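Local coordinates for beta-fructofuranosidase, insoluble isoenzyme CWINV1 (Arabidopsis thaliana, PDB 2OXB), which hydrolyses sucrose and 1-kestose and, to a lower extent, neokestose and levan, as a secreted cell-wall invertase of glycosyl hydrolase family 32, at residues Tyr426-Lys431 / Leu442-Gln447. The protein carries 1 engineered substitution. Numbering follows the deposited sequence.
Sequences YFRIFK and LMCSDQ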
ATOM      1  N   TYR A 426     -11.426 -13.568   7.200  1.00 25.50           N
ATOM      2  CA  TYR A 426     -12.635 -13.573   7.994  1.00 25.13           C
ATOM      3  C   TYR A 426     -12.532 -12.666   9.203  1.00 25.75           C
ATOM      4  O   TYR A 426     -11.546 -11.949   9.375  1.00 26.29           O
ATOM      5  CB  TYR A 426     -12.924 -15.004   8.431  1.00 25.69           C
ATOM      6  CG  TYR A 426     -11.772 -15.642   9.165  1.00 24.89           C
ATOM      7  CD1 TYR A 426     -11.452 -15.254  10.461  1.00 26.50           C
ATOM      8  CD2 TYR A 426     -10.989 -16.618   8.559  1.00 26.88           C
ATOM      9  CE1 TYR A 426     -10.386 -15.822  11.142  1.00 26.18           C
ATOM     10  CE2 TYR A 426      -9.907 -17.196   9.230  1.00 27.10           C
ATOM     11  CZ  TYR A 426      -9.613 -16.790  10.523  1.00 25.91           C
ATOM     12  OH  TYR A 426      -8.552 -17.349  11.200  1.00 24.30           O
ATOM     13  N   PHE A 427     -13.568 -12.722  10.033  1.00 25.17           N
ATOM     14  CA  PHE A 427     -13.679 -11.930  11.254  1.00 24.89           C
ATOM     15  C   PHE A 427     -13.859 -12.809  12.484  1.00 25.60           C
ATOM     16  O   PHE A 427     -14.285 -13.961  12.378  1.00 25.55           O
ATOM     17  CB  PHE A 427     -14.894 -11.012  11.186  1.00 24.43           C
ATOM     18  CG  PHE A 427     -14.742  -9.868  10.237  1.00 26.12           C
ATOM     19  CD1 PHE A 427     -13.799  -8.872  10.484  1.00 25.73           C
ATOM     20  CD2 PHE A 427     -15.556  -9.766   9.110  1.00 25.39           C
ATOM     21  CE1 PHE A 427     -13.670  -7.788   9.630  1.00 22.80           C
ATOM     22  CE2 PHE A 427     -15.435  -8.680   8.243  1.00 24.85           C
ATOM     23  CZ  PHE A 427     -14.489  -7.690   8.506  1.00 23.63           C
ATOM     24  N   ARG A 428     -13.533 -12.239  13.646  1.00 25.37           N
ATOM     25  CA  ARG A 428     -13.683 -12.875  14.959  1.00 22.83           C
ATOM     26  C   ARG A 428     -13.975 -11.746  15.947  1.00 23.77           C
ATOM     27  O   ARG A 428     -13.190 -10.813  16.069  1.00 21.71           O
ATOM     28  CB  ARG A 428     -12.405 -13.576  15.375  1.00 21.08           C
ATOM     29  CG  ARG A 428     -12.197 -14.926  14.771  1.00 18.84           C
ATOM     30  CD  ARG A 428     -10.718 -15.179  14.737  1.00 17.22           C
ATOM     31  NE  ARG A 428     -10.383 -16.554  14.418  1.00 16.01           N
ATOM     32  CZ  ARG A 428     -10.240 -17.500  15.326  1.00 14.04           C
ATOM     33  NH1 ARG A 428     -10.407 -17.213  16.607  1.00 16.56           N
ATOM     34  NH2 ARG A 428      -9.913 -18.722  14.950  1.00 17.04           N
ATOM     35  N   ILE A 429     -15.109 -11.824  16.639  1.00 25.32           N
ATOM     36  CA  ILE A 429     -15.489 -10.786  17.599  1.00 25.54           C
ATOM     37  C   ILE A 429     -15.330 -11.253  19.045  1.00 26.48           C
ATOM     38  O   ILE A 429     -15.775 -12.333  19.424  1.00 25.56           O
ATOM     39  CB  ILE A 429     -16.978 -10.335  17.432  1.00 25.41           C
ATOM     40  CG1 ILE A 429     -17.268  -9.894  15.993  1.00 25.33           C
ATOM     41  CG2 ILE A 429     -17.294  -9.220  18.423  1.00 23.38           C
ATOM     42  CD1 ILE A 429     -16.474  -8.707  15.512  1.00 28.13           C
ATOM     43  N   PHE A 430     -14.705 -10.411  19.849  1.00 28.88           N
ATOM     44  CA  PHE A 430     -14.515 -10.702  21.250  1.00 31.31           C
ATOM     45  C   PHE A 430     -14.825  -9.428  22.018  1.00 32.16           C
ATOM     46  O   PHE A 430     -14.991  -8.358  21.421  1.00 31.20           O
ATOM     47  CB  PHE A 430     -13.077 -11.140  21.515  1.00 34.35           C
ATOM     48  CG  PHE A 430     -12.695 -12.408  20.808  1.00 37.94           C
ATOM     49  CD1 PHE A 430     -13.387 -13.590  21.059  1.00 39.11           C
ATOM     50  CD2 PHE A 430     -11.650 -12.421  19.889  1.00 39.11           C
ATOM     51  CE1 PHE A 430     -13.047 -14.766  20.406  1.00 41.35           C
ATOM     52  CE2 PHE A 430     -11.302 -13.590  19.231  1.00 40.56           C
ATOM     53  CZ  PHE A 430     -12.001 -14.769  19.488  1.00 41.88           C
ATOM     54  N   LYS A 431     -14.905  -9.545  23.339  1.00 33.43           N
ATOM     55  CA  LYS A 431     -15.189  -8.401  24.198  1.00 34.72           C
ATOM     56  C   LYS A 431     -13.876  -7.839  24.725  1.00 34.15           C
ATOM     57  O   LYS A 431     -13.026  -8.587  25.195  1.00 34.13           O
ATOM     58  CB  LYS A 431     -16.080  -8.828  25.373  1.00 35.54           C
ATOM     59  CG  LYS A 431     -17.310  -9.648  24.968  1.00 38.05           C
ATOM     60  CD  LYS A 431     -18.330  -9.755  26.105  1.00 38.83           C
ATOM     61  CE  LYS A 431     -19.552 -10.563  25.686  1.00 39.77           C
ATOM     62  NZ  LYS A 431     -20.616 -10.615  26.740  1.00 40.83           N
ATOM     63  N   LEU A 442     -11.544  -8.659  15.069  1.00 12.46           N
ATOM     64  CA  LEU A 442     -10.370  -9.255  14.489  1.00 12.69           C
ATOM     65  C   LEU A 442     -10.535  -9.609  13.013  1.00 15.19           C
ATOM     66  O   LEU A 442     -11.437 -10.364  12.643  1.00 16.43           O
ATOM     67  CB  LEU A 442     -10.013 -10.528  15.248  1.00  7.07           C
ATOM     68  CG  LEU A 442      -8.792 -11.220  14.647  1.00  5.08           C
ATOM     69  CD1 LEU A 442      -7.571 -10.349  14.906  1.00  3.31           C
ATOM     70  CD2 LEU A 442      -8.611 -12.600  15.241  1.00  3.89           C
ATOM     71  N   MET A 443      -9.667  -9.073  12.167  1.00 17.28           N
ATOM     72  CA  MET A 443      -9.728  -9.418  10.756  1.00 20.36           C
ATOM     73  C   MET A 443      -8.497 -10.294  10.497  1.00 21.09           C
ATOM     74  O   MET A 443      -7.359  -9.861  10.728  1.00 21.69           O
ATOM     75  CB  MET A 443      -9.704  -8.159   9.862  1.00 20.65           C
ATOM     76  CG  MET A 443     -10.446  -8.329   8.519  1.00 22.79           C
ATOM     77  SD  MET A 443     -10.237  -6.972   7.290  1.00 26.79           S
ATOM     78  CE  MET A 443      -9.187  -7.805   5.986  1.00 25.48           C
ATOM     79  N   CYS A 444      -8.732 -11.533  10.061  1.00 21.04           N
ATOM     80  CA  CYS A 444      -7.650 -12.472   9.749  1.00 22.21           C
ATOM     81  C   CYS A 444      -7.661 -12.831   8.274  1.00 22.15           C
ATOM     82  O   CYS A 444      -8.716 -12.883   7.646  1.00 20.92           O
ATOM     83  CB  CYS A 444      -7.797 -13.779  10.522  1.00 23.76           C
ATOM     84  SG  CYS A 444      -7.592 -13.705  12.330  1.00 24.36           S
ATOM     85  N   SER A 445      -6.476 -13.092   7.733  1.00 23.36           N
ATOM     86  CA  SER A 445      -6.313 -13.485   6.328  1.00 21.94           C
ATOM     87  C   SER A 445      -5.400 -14.698   6.328  1.00 21.56           C
ATOM     88  O   SER A 445      -4.186 -14.567   6.205  1.00 21.49           O
ATOM     89  CB  SER A 445      -5.665 -12.363   5.515  1.00 20.71           C
ATOM     90  OG  SER A 445      -5.689 -12.677   4.142  1.00 21.28           O
ATOM     91  N   ASP A 446      -5.995 -15.875   6.496  1.00 22.27           N
ATOM     92  CA  ASP A 446      -5.244 -17.124   6.541  1.00 22.91           C
ATOM     93  C   ASP A 446      -4.662 -17.532   5.192  1.00 23.70           C
ATOM     94  O   ASP A 446      -5.344 -17.495   4.161  1.00 23.57           O
ATOM     95  CB  ASP A 446      -6.135 -18.246   7.056  1.00 23.67           C
ATOM     96  CG  ASP A 446      -5.482 -19.033   8.159  1.00 25.24           C
ATOM     97  OD1 ASP A 446      -5.505 -18.545   9.321  1.00 24.28           O
ATOM     98  OD2 ASP A 446      -4.938 -20.124   7.856  1.00 22.93           O
ATOM     99  N   GLN A 447      -3.403 -17.953   5.208  1.00 24.34           N
ATOM    100  CA  GLN A 447      -2.713 -18.351   3.984  1.00 23.36           C
ATOM    101  C   GLN A 447      -2.142 -19.770   4.049  1.00 24.06           C
ATOM    102  O   GLN A 447      -1.621 -20.283   3.060  1.00 23.33           O
ATOM    103  CB  GLN A 447      -1.615 -17.328   3.715  1.00 22.61           C
ATOM    104  CG  GLN A 447      -2.100 -15.881   3.910  1.00 21.47           C
ATOM    105  CD  GLN A 447      -2.861 -15.344   2.703  1.00 21.45           C
ATOM    106  OE1 GLN A 447      -3.654 -14.403   2.815  1.00 20.52           O
ATOM    107  NE2 GLN A 447      -2.604 -15.930   1.535  1.00 18.89           N
TER
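Tyr426 holds CG between its backbone N and carbonyl carbon (chi1 55°), which swings the ring across to Cys444, whose SG stands anti to its own carbonyl carbon (chi1 -67°). CE1 of Tyr426 rests 3.4 Å from Cys444 CB, and the sulfur lies obliquely to the ring, SG 4.7 Å from its centroid. Cys444 SG is bonded to Cys395, and a broad, polarisable ring suits a place beside such a disulfide, since it can lie against both CB and the sulfur. An alanine in place of Tyr426 would lack the ring whose CE1 meets the Arg428 guanidinium at its edge, and would probably open a gap beside the disulfide and leave the guanidinium freer to turn.

On the same face Arg428 and Leu442 run side by side, Arg428 CD 3.4 Å from Leu442 CD2; the long aliphatic stem packs on the leucine while NH2 reaches a weak hydrogen bond to Asn399 O. Through the sheet, on the other face, Phe427 CE1 lies 3.5 Å from Met443 CG, while Met443 SD, 5.2 Å from the centroid of the Phe427 ring, makes an oblique Met-aromatic contact between flat and flexible apolar groups.

Reciprocal backbone bonds join Tyr426 to Cys444 (Tyr426 N to Cys444 O, 2.8 Å) and Arg428 to Leu442, flanking the non-hydrogen-bonded pair Phe427-Met443. This alternation is that of antiparallel strands, here the two arms of a beta hairpin, buried in the C-terminal beta-sandwich domain of family 32 enzymes, away from the sucrose site.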